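Local coordinates for protein probable acrylyl-CoA reductase AcuI (Escherichia coli, PDB 1O89) that probably catalyses the NADPH-dependent reduction of acrylyl-CoA to propanoyl-CoA, as a homodimeric member of the zinc-containing alcohol dehydrogenase family, at residues W57-Y62 / K141-G146. Numbering follows the deposited sequence.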
ATOM      1  N   TRP A  57      18.900  30.861  -3.821  1.00 48.07           N
ATOM      2  CA  TRP A  57      17.883  30.424  -4.788  1.00 47.60           C
ATOM      3  C   TRP A  57      16.662  29.849  -4.089  1.00 46.56           C
ATOM      4  O   TRP A  57      16.783  29.108  -3.106  1.00 46.37           O
ATOM      5  CB  TRP A  57      18.436  29.345  -5.742  1.00 47.72           C
ATOM      6  CG  TRP A  57      19.504  29.812  -6.691  1.00 48.90           C
ATOM      7  CD1 TRP A  57      20.855  29.673  -6.533  1.00 48.38           C
ATOM      8  CD2 TRP A  57      19.319  30.485  -7.950  1.00 50.83           C
ATOM      9  NE1 TRP A  57      21.516  30.225  -7.603  1.00 51.31           N
ATOM     10  CE2 TRP A  57      20.603  30.717  -8.496  1.00 51.82           C
ATOM     11  CE3 TRP A  57      18.198  30.901  -8.681  1.00 51.65           C
ATOM     12  CZ2 TRP A  57      20.802  31.369  -9.722  1.00 55.67           C
ATOM     13  CZ3 TRP A  57      18.395  31.544  -9.912  1.00 53.94           C
ATOM     14  CH2 TRP A  57      19.690  31.772 -10.415  1.00 56.77           C
ATOM     15  N   SER A  58      15.488  30.181  -4.604  1.00 47.39           N
ATOM     16  CA  SER A  58      14.243  29.502  -4.239  1.00 46.98           C
ATOM     17  C   SER A  58      13.519  29.180  -5.561  1.00 49.15           C
ATOM     18  O   SER A  58      14.176  29.078  -6.613  1.00 50.39           O
ATOM     19  CB  SER A  58      13.409  30.390  -3.309  1.00 46.76           C
ATOM     20  OG  SER A  58      12.257  29.722  -2.783  1.00 45.94           O
ATOM     21  N   SER A  59      12.192  29.048  -5.502  1.00 50.28           N
ATOM     22  CA  SER A  59      11.339  28.619  -6.622  1.00 52.93           C
ATOM     23  C   SER A  59       9.914  29.123  -6.469  1.00 53.26           C
ATOM     24  O   SER A  59       9.489  29.517  -5.382  1.00 52.35           O
ATOM     25  CB  SER A  59      11.157  27.084  -6.656  1.00 53.36           C
ATOM     26  OG  SER A  59      12.321  26.401  -6.271  1.00 56.29           O
ATOM     27  N   LEU A  60       9.170  29.015  -7.565  1.00 55.00           N
ATOM     28  CA  LEU A  60       7.729  29.121  -7.541  1.00 56.53           C
ATOM     29  C   LEU A  60       7.139  27.760  -7.895  1.00 58.09           C
ATOM     30  O   LEU A  60       6.788  27.515  -9.047  1.00 60.25           O
ATOM     31  CB  LEU A  60       7.244  30.174  -8.540  1.00 59.33           C
ATOM     32  CG  LEU A  60       7.424  31.662  -8.235  1.00 58.78           C
ATOM     33  CD1 LEU A  60       6.375  32.459  -8.986  1.00 62.26           C
ATOM     34  CD2 LEU A  60       7.361  31.991  -6.732  1.00 56.36           C
ATOM     35  N   ASN A  61       7.028  26.869  -6.907  1.00 56.93           N
ATOM     36  CA  ASN A  61       6.205  25.645  -7.074  1.00 59.37           C
ATOM     37  C   ASN A  61       4.744  26.009  -7.227  1.00 62.49           C
ATOM     38  O   ASN A  61       4.359  27.155  -6.988  1.00 62.57           O
ATOM     39  CB  ASN A  61       6.355  24.688  -5.894  1.00 57.83           C
ATOM     40  CG  ASN A  61       7.612  23.852  -5.984  1.00 56.16           C
ATOM     41  OD1 ASN A  61       7.643  22.859  -6.711  1.00 58.45           O
ATOM     42  ND2 ASN A  61       8.650  24.244  -5.247  1.00 49.05           N
ATOM     43  N   TYR A  62       3.926  25.045  -7.633  1.00 65.97           N
ATOM     44  CA  TYR A  62       2.504  25.308  -7.812  1.00 70.02           C
ATOM     45  C   TYR A  62       1.881  25.775  -6.490  1.00 69.07           C
ATOM     46  O   TYR A  62       1.068  26.696  -6.480  1.00 70.65           O
ATOM     47  CB  TYR A  62       1.773  24.075  -8.379  1.00 74.54           C
ATOM     48  CG  TYR A  62       0.376  24.361  -8.877  1.00 80.11           C
ATOM     49  CD1 TYR A  62       0.145  25.341  -9.845  1.00 83.05           C
ATOM     50  CD2 TYR A  62      -0.719  23.647  -8.393  1.00 85.35           C
ATOM     51  CE1 TYR A  62      -1.143  25.607 -10.320  1.00 88.71           C
ATOM     52  CE2 TYR A  62      -2.022  23.907  -8.863  1.00 91.01           C
ATOM     53  CZ  TYR A  62      -2.217  24.891  -9.823  1.00 92.74           C
ATOM     54  OH  TYR A  62      -3.478  25.165 -10.286  1.00 99.19           O
ATOM     55  N   LYS A 141      20.851  24.019  -9.103  1.00 52.58           N
ATOM     56  CA  LYS A 141      20.438  22.684  -9.517  1.00 53.44           C
ATOM     57  C   LYS A 141      19.446  22.096  -8.518  1.00 51.50           C
ATOM     58  O   LYS A 141      18.466  21.473  -8.911  1.00 51.96           O
ATOM     59  CB  LYS A 141      21.646  21.745  -9.647  1.00 55.58           C
ATOM     60  CG  LYS A 141      22.600  22.085 -10.781  1.00 59.30           C
ATOM     61  CD  LYS A 141      23.776  21.108 -10.820  1.00 63.91           C
ATOM     62  CE  LYS A 141      24.673  21.335 -12.034  1.00 67.63           C
ATOM     63  NZ  LYS A 141      25.412  20.085 -12.434  1.00 72.46           N
ATOM     64  N   ALA A 142      19.693  22.305  -7.233  1.00 49.93           N
ATOM     65  CA  ALA A 142      18.814  21.765  -6.199  1.00 49.55           C
ATOM     66  C   ALA A 142      17.409  22.340  -6.323  1.00 48.28           C
ATOM     67  O   ALA A 142      16.438  21.646  -6.112  1.00 49.90           O
ATOM     68  CB  ALA A 142      19.373  22.034  -4.809  1.00 48.99           C
ATOM     69  N   MET A 143      17.295  23.607  -6.673  1.00 47.18           N
ATOM     70  CA  MET A 143      15.977  24.206  -6.826  1.00 46.30           C
ATOM     71  C   MET A 143      15.319  23.838  -8.140  1.00 47.55           C
ATOM     72  O   MET A 143      14.104  23.844  -8.217  1.00 47.70           O
ATOM     73  CB  MET A 143      16.058  25.720  -6.664  1.00 45.48           C
ATOM     74  CG  MET A 143      16.499  26.117  -5.272  1.00 44.89           C
ATOM     75  SD  MET A 143      15.296  25.575  -4.054  1.00 42.69           S
ATOM     76  CE  MET A 143      16.005  24.118  -3.421  1.00 45.29           C
ATOM     77  N   ILE A 144      16.112  23.545  -9.171  1.00 48.84           N
ATOM     78  CA  ILE A 144      15.581  22.993 -10.409  1.00 51.20           C
ATOM     79  C   ILE A 144      14.896  21.651 -10.112  1.00 51.85           C
ATOM     80  O   ILE A 144      13.769  21.428 -10.550  1.00 53.15           O
ATOM     81  CB  ILE A 144      16.692  22.812 -11.462  1.00 53.53           C
ATOM     82  CG1 ILE A 144      17.121  24.171 -12.021  1.00 54.21           C
ATOM     83  CG2 ILE A 144      16.221  21.879 -12.623  1.00 56.59           C
ATOM     84  CD1 ILE A 144      18.413  24.126 -12.786  1.00 57.14           C
ATOM     85  N   ILE A 145      15.569  20.787  -9.349  1.00 51.00           N
ATOM     86  CA  ILE A 145      15.015  19.485  -8.957  1.00 52.41           C
ATOM     87  C   ILE A 145      13.746  19.739  -8.153  1.00 50.91           C
ATOM     88  O   ILE A 145      12.651  19.333  -8.551  1.00 52.41           O
ATOM     89  CB  ILE A 145      16.031  18.652  -8.104  1.00 52.34           C
ATOM     90  CG1 ILE A 145      17.269  18.268  -8.917  1.00 54.91           C
ATOM     91  CG2 ILE A 145      15.392  17.382  -7.574  1.00 53.85           C
ATOM     92  CD1 ILE A 145      18.437  17.794  -8.029  1.00 55.47           C
ATOM     93  N   GLY A 146      13.926  20.398  -7.019  1.00 48.12           N
ATOM     94  CA  GLY A 146      12.828  20.853  -6.189  1.00 47.80           C
ATOM     95  C   GLY A 146      12.107  19.756  -5.410  1.00 49.26           C
ATOM     96  O   GLY A 146      12.522  18.595  -5.403  1.00 50.15           O
TER
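The end of strand 51-59, in the GroES-like region of this medium-chain reductase, packs against the first turns of helix 139-161, just ahead of Tyr-62, a residue that binds NADP(+). Met-143 carries the contact almost alone: it projects from the helix and rests on the carbonyl oxygens of Trp-57 and Ser-58 and the hydroxyl of Ser-59. Strand and helix run nearly parallel here, at 11° with their axes 7.9 Å apart, and the Ser-58 and Met-143 CA atoms are separated by 6.1 Å. The methionine CG lies 3.8 Å from Trp-57 CB and also touches the Trp-57 carbonyl oxygen. Of the tryptophan side chain, CB makes the contact, while the indole leads away from the helix and touches Leu-341 and Lys-343. Nearer the helix backbone, Met-143 CB packs 3.8 Å from Ser-58 O. With CG anti to its own carbonyl carbon (chi1 -64°), the Met-143 chain bends again at chi2, which brings SD to 3.8 Å from Ser-59 OG. That hydroxyl comes no closer than 3.7 Å to Met-143 O, a van der Waals approach. The Ser-58 side chain turns from the helix, and its OG bonds to Asp-85 O. Leu-341, Asp-85 and Ala-87 also touch the methionine, so it is shared with neighbouring strands. Cutting this methionine back to an alanine is likely to cost Trp-57 CB its apolar partner and open a gap between helix and strand. Methionine methylenes and sulfur lie against carbonyl oxygens, a CB and a hydroxyl at van der Waals distance, so this is packing with no polar bond between the two segments.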